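Local coordinates for protein homoserine kinase (Cytophaga hutchinsonii, PDB 4P52) that probably phosphorylates the hydroxyl of L-homoserine with ATP, as a homoserine kinase of the GHMP kinase family, at residues 59-64 with 103-108; 93-98 with 134-139. One frame throughout, in Å; residues are numbered along the deposited sequence.

Contact 1: 59-64 with 103-108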
ATOM      1  N   ARG A  59      -4.781  31.937 -27.060  1.00 32.94           N
ATOM      2  CA  ARG A  59      -5.603  33.073 -27.490  1.00 35.44           C
ATOM      3  C   ARG A  59      -6.755  32.574 -28.328  1.00 37.22           C
ATOM      4  O   ARG A  59      -6.628  31.574 -29.033  1.00 37.80           O
ATOM      5  CB  ARG A  59      -4.834  34.102 -28.334  1.00 37.80           C
ATOM      6  CG  ARG A  59      -3.389  34.301 -27.964  1.00 38.90           C
ATOM      7  CD  ARG A  59      -2.677  35.276 -28.901  1.00 41.81           C
ATOM      8  NE  ARG A  59      -1.351  35.609 -28.350  1.00 44.20           N
ATOM      9  CZ  ARG A  59      -1.117  36.505 -27.362  1.00 46.15           C
ATOM     10  NH1 ARG A  59      -2.102  37.211 -26.777  1.00 43.13           N
ATOM     11  NH2 ARG A  59       0.130  36.712 -26.948  1.00 48.39           N
ATOM     12  N   LEU A  60      -7.866  33.296 -28.279  1.00 38.45           N
ATOM     13  CA  LEU A  60      -8.996  33.008 -29.134  1.00 41.39           C
ATOM     14  C   LEU A  60      -8.694  33.479 -30.553  1.00 45.86           C
ATOM     15  O   LEU A  60      -8.100  34.541 -30.742  1.00 46.51           O
ATOM     16  CB  LEU A  60     -10.243  33.718 -28.613  1.00 41.35           C
ATOM     17  CG  LEU A  60     -10.659  33.278 -27.219  1.00 40.42           C
ATOM     18  CD1 LEU A  60     -11.816  34.152 -26.760  1.00 40.60           C
ATOM     19  CD2 LEU A  60     -11.007  31.791 -27.186  1.00 39.10           C
ATOM     20  N   SER A  61      -9.105  32.697 -31.548  1.00 49.39           N
ATOM     21  CA  SER A  61      -8.904  33.069 -32.936  1.00 52.96           C
ATOM     22  C   SER A  61     -10.203  32.957 -33.729  1.00 56.15           C
ATOM     23  O   SER A  61     -10.992  32.015 -33.538  1.00 55.55           O
ATOM     24  CB  SER A  61      -7.797  32.209 -33.550  1.00 55.90           C
ATOM     25  OG  SER A  61      -7.448  32.658 -34.850  1.00 60.66           O
ATOM     26  N   ASP A  62     -10.435  33.936 -34.602  1.00 59.39           N
ATOM     27  CA  ASP A  62     -11.555  33.876 -35.546  1.00 63.31           C
ATOM     28  C   ASP A  62     -11.299  32.844 -36.646  1.00 63.19           C
ATOM     29  O   ASP A  62     -12.241  32.280 -37.198  1.00 63.85           O
ATOM     30  CB  ASP A  62     -11.856  35.256 -36.135  1.00 69.94           C
ATOM     31  CG  ASP A  62     -12.661  36.140 -35.176  1.00 79.01           C
ATOM     32  OD1 ASP A  62     -12.901  35.715 -34.025  1.00 81.68           O
ATOM     33  OD2 ASP A  62     -13.064  37.259 -35.566  1.00 82.90           O
ATOM     34  N   LYS A  63     -10.022  32.596 -36.943  1.00 63.07           N
ATOM     35  CA  LYS A  63      -9.624  31.537 -37.857  1.00 65.64           C
ATOM     36  C   LYS A  63      -9.757  30.177 -37.157  1.00 67.13           C
ATOM     37  O   LYS A  63      -9.383  30.031 -35.992  1.00 64.50           O
ATOM     38  CB  LYS A  63      -8.196  31.768 -38.360  1.00 67.56           C
ATOM     39  CG  LYS A  63      -7.742  30.687 -39.329  1.00 76.33           C
ATOM     40  CD  LYS A  63      -6.467  31.037 -40.091  1.00 83.11           C
ATOM     41  CE  LYS A  63      -6.091  29.941 -41.090  1.00 80.73           C
ATOM     42  NZ  LYS A  63      -5.722  28.662 -40.420  1.00 76.30           N
ATOM     43  N   LYS A  64     -10.270  29.181 -37.875  1.00 73.37           N
ATOM     44  CA  LYS A  64     -10.616  27.879 -37.267  1.00 75.51           C
ATOM     45  C   LYS A  64      -9.421  26.992 -36.908  1.00 66.32           C
ATOM     46  O   LYS A  64      -8.283  27.217 -37.354  1.00 64.86           O
ATOM     47  CB  LYS A  64     -11.634  27.085 -38.122  1.00 86.26           C
ATOM     48  CG  LYS A  64     -12.960  27.791 -38.469  1.00 99.11           C
ATOM     49  CD  LYS A  64     -13.417  28.899 -37.504  1.00102.41           C
ATOM     50  CE  LYS A  64     -14.056  28.394 -36.212  1.00101.97           C
ATOM     51  NZ  LYS A  64     -14.235  29.511 -35.235  1.00100.02           N
ATOM     52  N   GLY A 103     -11.607  28.744 -32.727  1.00 42.94           N
ATOM     53  CA  GLY A 103     -10.188  28.790 -33.067  1.00 41.75           C
ATOM     54  C   GLY A 103      -9.337  29.093 -31.839  1.00 39.63           C
ATOM     55  O   GLY A 103      -9.716  29.925 -30.998  1.00 39.09           O
ATOM     56  N   ILE A 104      -8.199  28.410 -31.726  1.00 37.31           N
ATOM     57  CA  ILE A 104      -7.301  28.581 -30.607  1.00 36.11           C
ATOM     58  C   ILE A 104      -5.871  28.589 -31.113  1.00 37.58           C
ATOM     59  O   ILE A 104      -5.479  27.677 -31.847  1.00 37.59           O
ATOM     60  CB  ILE A 104      -7.416  27.407 -29.605  1.00 34.70           C
ATOM     61  CG1 ILE A 104      -8.777  27.367 -28.910  1.00 35.10           C
ATOM     62  CG2 ILE A 104      -6.313  27.468 -28.572  1.00 32.93           C
ATOM     63  CD1 ILE A 104      -9.126  28.582 -28.067  1.00 34.41           C
ATOM     64  N   GLU A 105      -5.096  29.606 -30.726  1.00 38.52           N
ATOM     65  CA  GLU A 105      -3.646  29.583 -30.923  1.00 39.08           C
ATOM     66  C   GLU A 105      -2.970  29.280 -29.613  1.00 36.29           C
ATOM     67  O   GLU A 105      -3.366  29.805 -28.570  1.00 36.99           O
ATOM     68  CB  GLU A 105      -3.132  30.913 -31.420  1.00 44.20           C
ATOM     69  CG  GLU A 105      -3.689  31.343 -32.761  1.00 53.80           C
ATOM     70  CD  GLU A 105      -3.254  32.752 -33.155  1.00 64.85           C
ATOM     71  OE1 GLU A 105      -2.853  33.550 -32.263  1.00 66.55           O
ATOM     72  OE2 GLU A 105      -3.321  33.065 -34.367  1.00 73.28           O
ATOM     73  N   ILE A 106      -1.928  28.460 -29.673  1.00 34.08           N
ATOM     74  CA  ILE A 106      -1.188  28.041 -28.503  1.00 31.51           C
ATOM     75  C   ILE A 106       0.234  28.525 -28.624  1.00 32.69           C
ATOM     76  O   ILE A 106       0.858  28.313 -29.640  1.00 35.46           O
ATOM     77  CB  ILE A 106      -1.162  26.494 -28.407  1.00 29.76           C
ATOM     78  CG1 ILE A 106      -2.592  25.945 -28.344  1.00 29.63           C
ATOM     79  CG2 ILE A 106      -0.293  26.009 -27.239  1.00 27.20           C
ATOM     80  CD1 ILE A 106      -2.717  24.501 -28.751  1.00 29.29           C
ATOM     81  N   GLU A 107       0.742  29.182 -27.592  1.00 33.12           N
ATOM     82  CA  GLU A 107       2.158  29.450 -27.446  1.00 35.35           C
ATOM     83  C   GLU A 107       2.589  28.627 -26.242  1.00 36.20           C
ATOM     84  O   GLU A 107       2.024  28.762 -25.163  1.00 35.94           O
ATOM     85  CB  GLU A 107       2.420  30.934 -27.205  1.00 38.74           C
ATOM     86  CG  GLU A 107       2.119  31.821 -28.402  1.00 47.94           C
ATOM     87  CD  GLU A 107       1.864  33.292 -28.052  1.00 58.55           C
ATOM     88  OE1 GLU A 107       2.349  33.757 -26.993  1.00 63.22           O
ATOM     89  OE2 GLU A 107       1.167  33.996 -28.834  1.00 63.40           O
ATOM     90  N   LEU A 108       3.575  27.756 -26.423  1.00 37.97           N
ATOM     91  CA  LEU A 108       4.028  26.899 -25.331  1.00 37.94           C
ATOM     92  C   LEU A 108       5.432  27.259 -24.886  1.00 37.18           C
ATOM     93  O   LEU A 108       6.332  27.339 -25.703  1.00 40.02           O
ATOM     94  CB  LEU A 108       3.949  25.429 -25.752  1.00 40.17           C
ATOM     95  CG  LEU A 108       4.748  24.402 -24.932  1.00 43.93           C
ATOM     96  CD1 LEU A 108       4.350  24.327 -23.455  1.00 43.61           C
ATOM     97  CD2 LEU A 108       4.626  23.023 -25.570  1.00 47.92           C
TER
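R59, L60 and S61 pair with E105, I104 and G103 as an antiparallel beta ladder in the mixed sheet of the N-terminal domain of this GHMP kinase, where the C-terminal end of strand 52-61 lies along the start of strand 103-110. R59 and E105 form a hydrogen-bonded pair: R59 N gives to E105 O and E105 N to R59 O, both at 3.0 Å. L60 and I104 form the following non-hydrogen-bonded pair; beside it I104 CA lies 3.4 Å from R59 O in a CA-H...O contact. At S61 the bond to G103 is less regular, for S61 N meets G103 O from 63° above the carbonyl plane. Beyond it the chain turns, and K63 O reaches G103 CA at 3.3 Å; a side chain at G103 would run into K63 O and S61 O.

The two faces differ in character. On one, L60 CD2 meets I104 CD1 at 3.8 Å beneath helix 120-135, which touches both residues. The other carries R59, S61, E105 and E107. Here E105 OE2 makes a salt bridge with R67 of the adjoining strand 66-72, and R67 also bonds to S61 OG. R59 runs extended from CG to NE, past E105, to reach E107 two residues further along the partner strand. With an alanine here in place of R59, the E107 carboxylate would probably be left without its cross-strand charge partner and the flank of E105 without the apolar CD of the arginine beside it. The guanidinium and the E107 carboxylate are turned 52° apart: R59 NE donates at 3.0 Å, within its own plane, to E107 OE2, which it meets from above the carboxylate plane, while R59 NH2 adds a weak bond of 3.5 Å to that same oxygen.

Contact 2: 93-98 with 134-139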
ATOM      1  N   ARG A  93      -9.666  17.785 -28.353  1.00 43.72           N
ATOM      2  CA  ARG A  93     -10.602  16.781 -27.846  1.00 46.71           C
ATOM      3  C   ARG A  93     -11.578  17.408 -26.895  1.00 45.97           C
ATOM      4  O   ARG A  93     -12.761  17.058 -26.900  1.00 50.66           O
ATOM      5  CB  ARG A  93      -9.895  15.607 -27.166  1.00 53.43           C
ATOM      6  CG  ARG A  93      -9.060  14.723 -28.096  1.00 65.27           C
ATOM      7  CD  ARG A  93      -9.851  14.067 -29.237  1.00 79.61           C
ATOM      8  NE  ARG A  93     -10.874  13.125 -28.770  1.00 93.02           N
ATOM      9  CZ  ARG A  93     -10.625  11.939 -28.212  1.00104.31           C
ATOM     10  NH1 ARG A  93      -9.376  11.522 -28.019  1.00104.48           N
ATOM     11  NH2 ARG A  93     -11.635  11.167 -27.830  1.00110.10           N
ATOM     12  N   TYR A  94     -11.100  18.353 -26.099  1.00 42.00           N
ATOM     13  CA  TYR A  94     -11.958  19.013 -25.144  1.00 41.13           C
ATOM     14  C   TYR A  94     -13.049  19.756 -25.916  1.00 43.46           C
ATOM     15  O   TYR A  94     -14.246  19.535 -25.682  1.00 45.12           O
ATOM     16  CB  TYR A  94     -11.123  19.928 -24.245  1.00 38.58           C
ATOM     17  CG  TYR A  94     -11.892  20.893 -23.357  1.00 36.58           C
ATOM     18  CD1 TYR A  94     -12.316  22.122 -23.846  1.00 35.58           C
ATOM     19  CD2 TYR A  94     -12.147  20.596 -22.014  1.00 35.05           C
ATOM     20  CE1 TYR A  94     -12.992  23.021 -23.037  1.00 34.87           C
ATOM     21  CE2 TYR A  94     -12.843  21.494 -21.201  1.00 34.22           C
ATOM     22  CZ  TYR A  94     -13.260  22.709 -21.719  1.00 34.39           C
ATOM     23  OH  TYR A  94     -13.941  23.629 -20.941  1.00 33.94           O
ATOM     24  N   LEU A  95     -12.632  20.596 -26.863  1.00 43.38           N
ATOM     25  CA  LEU A  95     -13.559  21.329 -27.723  1.00 43.61           C
ATOM     26  C   LEU A  95     -14.534  20.392 -28.422  1.00 46.60           C
ATOM     27  O   LEU A  95     -15.728  20.663 -28.457  1.00 47.11           O
ATOM     28  CB  LEU A  95     -12.810  22.183 -28.751  1.00 41.75           C
ATOM     29  CG  LEU A  95     -11.872  23.254 -28.176  1.00 39.69           C
ATOM     30  CD1 LEU A  95     -11.036  23.903 -29.269  1.00 39.44           C
ATOM     31  CD2 LEU A  95     -12.623  24.310 -27.372  1.00 39.12           C
ATOM     32  N   GLU A  96     -14.043  19.280 -28.958  1.00 48.97           N
ATOM     33  CA  GLU A  96     -14.952  18.342 -29.617  1.00 53.95           C
ATOM     34  C   GLU A  96     -15.993  17.759 -28.673  1.00 54.92           C
ATOM     35  O   GLU A  96     -17.177  17.807 -28.975  1.00 57.20           O
ATOM     36  CB  GLU A  96     -14.207  17.261 -30.374  1.00 57.37           C
ATOM     37  CG  GLU A  96     -13.633  17.787 -31.676  1.00 63.22           C
ATOM     38  CD  GLU A  96     -12.547  16.903 -32.257  1.00 72.94           C
ATOM     39  OE1 GLU A  96     -12.008  16.006 -31.544  1.00 73.16           O
ATOM     40  OE2 GLU A  96     -12.228  17.120 -33.446  1.00 79.76           O
ATOM     41  N   THR A  97     -15.563  17.253 -27.521  1.00 53.99           N
ATOM     42  CA  THR A  97     -16.497  16.744 -26.518  1.00 55.57           C
ATOM     43  C   THR A  97     -17.655  17.695 -26.186  1.00 58.86           C
ATOM     44  O   THR A  97     -18.800  17.262 -26.082  1.00 62.07           O
ATOM     45  CB  THR A  97     -15.759  16.361 -25.237  1.00 54.39           C
ATOM     46  OG1 THR A  97     -14.907  15.256 -25.537  1.00 57.23           O
ATOM     47  CG2 THR A  97     -16.732  15.948 -24.125  1.00 53.45           C
ATOM     48  N   LEU A  98     -17.361  18.983 -26.040  1.00 58.06           N
ATOM     49  CA  LEU A  98     -18.377  19.965 -25.671  1.00 57.41           C
ATOM     50  C   LEU A  98     -19.100  20.539 -26.880  1.00 58.03           C
ATOM     51  O   LEU A  98     -20.000  21.370 -26.731  1.00 58.33           O
ATOM     52  CB  LEU A  98     -17.747  21.089 -24.851  1.00 57.29           C
ATOM     53  CG  LEU A  98     -17.034  20.610 -23.583  1.00 56.85           C
ATOM     54  CD1 LEU A  98     -16.424  21.781 -22.830  1.00 52.84           C
ATOM     55  CD2 LEU A  98     -18.000  19.825 -22.700  1.00 59.70           C
ATOM     56  N   GLN A 134     -10.649  27.234 -18.322  1.00 32.50           N
ATOM     57  CA  GLN A 134     -10.900  28.488 -17.681  1.00 33.95           C
ATOM     58  C   GLN A 134     -11.231  29.571 -18.702  1.00 35.16           C
ATOM     59  O   GLN A 134     -12.198  30.294 -18.536  1.00 36.25           O
ATOM     60  CB  GLN A 134      -9.767  28.902 -16.758  1.00 35.57           C
ATOM     61  CG  GLN A 134     -10.166  30.148 -15.970  1.00 40.06           C
ATOM     62  CD  GLN A 134      -9.388  30.333 -14.683  1.00 42.40           C
ATOM     63  OE1 GLN A 134      -9.085  29.355 -13.992  1.00 44.85           O
ATOM     64  NE2 GLN A 134      -9.057  31.594 -14.350  1.00 39.12           N
ATOM     65  N   LEU A 135     -10.457  29.653 -19.776  1.00 36.01           N
ATOM     66  CA  LEU A 135     -10.680  30.647 -20.827  1.00 37.04           C
ATOM     67  C   LEU A 135     -12.098  30.631 -21.422  1.00 38.45           C
ATOM     68  O   LEU A 135     -12.645  31.680 -21.732  1.00 39.50           O
ATOM     69  CB  LEU A 135      -9.647  30.485 -21.945  1.00 36.96           C
ATOM     70  CG  LEU A 135      -9.710  31.475 -23.119  1.00 37.71           C
ATOM     71  CD1 LEU A 135      -9.202  32.856 -22.738  1.00 37.56           C
ATOM     72  CD2 LEU A 135      -8.879  30.926 -24.257  1.00 37.23           C
ATOM     73  N   LEU A 136     -12.689  29.455 -21.588  1.00 37.77           N
ATOM     74  CA  LEU A 136     -14.030  29.375 -22.162  1.00 38.42           C
ATOM     75  C   LEU A 136     -15.109  29.388 -21.097  1.00 39.58           C
ATOM     76  O   LEU A 136     -16.221  28.947 -21.339  1.00 41.58           O
ATOM     77  CB  LEU A 136     -14.170  28.116 -23.030  1.00 39.29           C
ATOM     78  CG  LEU A 136     -13.293  28.031 -24.282  1.00 40.20           C
ATOM     79  CD1 LEU A 136     -13.707  26.836 -25.110  1.00 41.95           C
ATOM     80  CD2 LEU A 136     -13.402  29.289 -25.141  1.00 41.24           C
ATOM     81  N   GLY A 137     -14.783  29.865 -19.902  1.00 39.67           N
ATOM     82  CA  GLY A 137     -15.787  30.048 -18.848  1.00 39.76           C
ATOM     83  C   GLY A 137     -16.084  28.868 -17.948  1.00 42.14           C
ATOM     84  O   GLY A 137     -17.200  28.732 -17.493  1.00 45.10           O
ATOM     85  N   ASN A 138     -15.101  28.010 -17.684  1.00 42.93           N
ATOM     86  CA  ASN A 138     -15.248  26.921 -16.688  1.00 44.30           C
ATOM     87  C   ASN A 138     -16.442  25.999 -16.875  1.00 47.17           C
ATOM     88  O   ASN A 138     -17.176  25.728 -15.938  1.00 50.32           O
ATOM     89  CB  ASN A 138     -15.214  27.482 -15.265  1.00 44.45           C
ATOM     90  CG  ASN A 138     -13.863  28.103 -14.931  1.00 46.15           C
ATOM     91  OD1 ASN A 138     -12.943  27.407 -14.498  1.00 46.79           O
ATOM     92  ND2 ASN A 138     -13.721  29.407 -15.184  1.00 46.49           N
ATOM     93  N   LYS A 139     -16.603  25.494 -18.088  1.00 46.79           N
ATOM     94  CA  LYS A 139     -17.721  24.630 -18.436  1.00 49.29           C
ATOM     95  C   LYS A 139     -17.640  23.250 -17.809  1.00 51.64           C
ATOM     96  O   LYS A 139     -18.624  22.526 -17.781  1.00 52.78           O
ATOM     97  CB  LYS A 139     -17.801  24.475 -19.953  1.00 49.24           C
ATOM     98  CG  LYS A 139     -18.174  25.752 -20.671  1.00 49.64           C
ATOM     99  CD  LYS A 139     -18.183  25.527 -22.172  1.00 51.79           C
ATOM    100  CE  LYS A 139     -18.638  26.778 -22.924  1.00 52.84           C
ATOM    101  NZ  LYS A 139     -19.812  27.428 -22.281  1.00 51.94           N
TER
HETATM  102  O   HOH W   1     -14.831  26.130 -20.300  1.00 35.51           O
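L136 CD1 and L95 CD2 meet at 3.6 Å, the closest approach between the two segments, at the end of helix 86-98 and the turn after helix 120-135. Their side chains cross at about a right angle, and I132, one helical turn before L136, touches L95 as well. L136 CD1 also lies at the edge of the Y94 ring, 4.4 Å from Y94 CE1. Y94 CG stands anti to the backbone N (chi1 169°), which carries the ring across toward the turn; L98 CD1 covers one ring face, offset toward the rim. The buried phenol ends in polar company: N133 bonds to its hydroxyl, and a water donates to Y94 OH at 2.7 Å while accepting from K139 N at 2.9 Å.

Toward solvent the fit is looser. K139 CB stands 4.2 Å from L98 CD1; of its side chain it is the aliphatic part that touches L98, the amine end leading away. The turn itself is a Schellman motif: G137, at positive phi, is the C-prime residue, with G137 N bonded to Q134 O and N138 N to N133 O, a characteristic way of ending an alpha-helix.

Overall arrangement
Contacts 1 and 2 have centres about 13 Å apart and alternate along the chain: 59-64, 93-98, 103-108, 134-139. Helix 86-98 leads into strand 103-110, which is followed by helix 120-135; each contact bridges elements that are separated in sequence. Contact 1 lies within the mixed sheet, and contact 2 joins helix 86-98 to the C-terminal end of helix 120-135 and the turn after it, over one face of the sheet. They touch directly: L60 CD2 lies 3.7 Å from L135 CD2, and I104 CG1 is 4.2 Å from L95 CD1. The apolar face of the ladder thus continues into the helix layer as one alpha/beta core, leaving the charged R59-E107 pair on the sheet's other face.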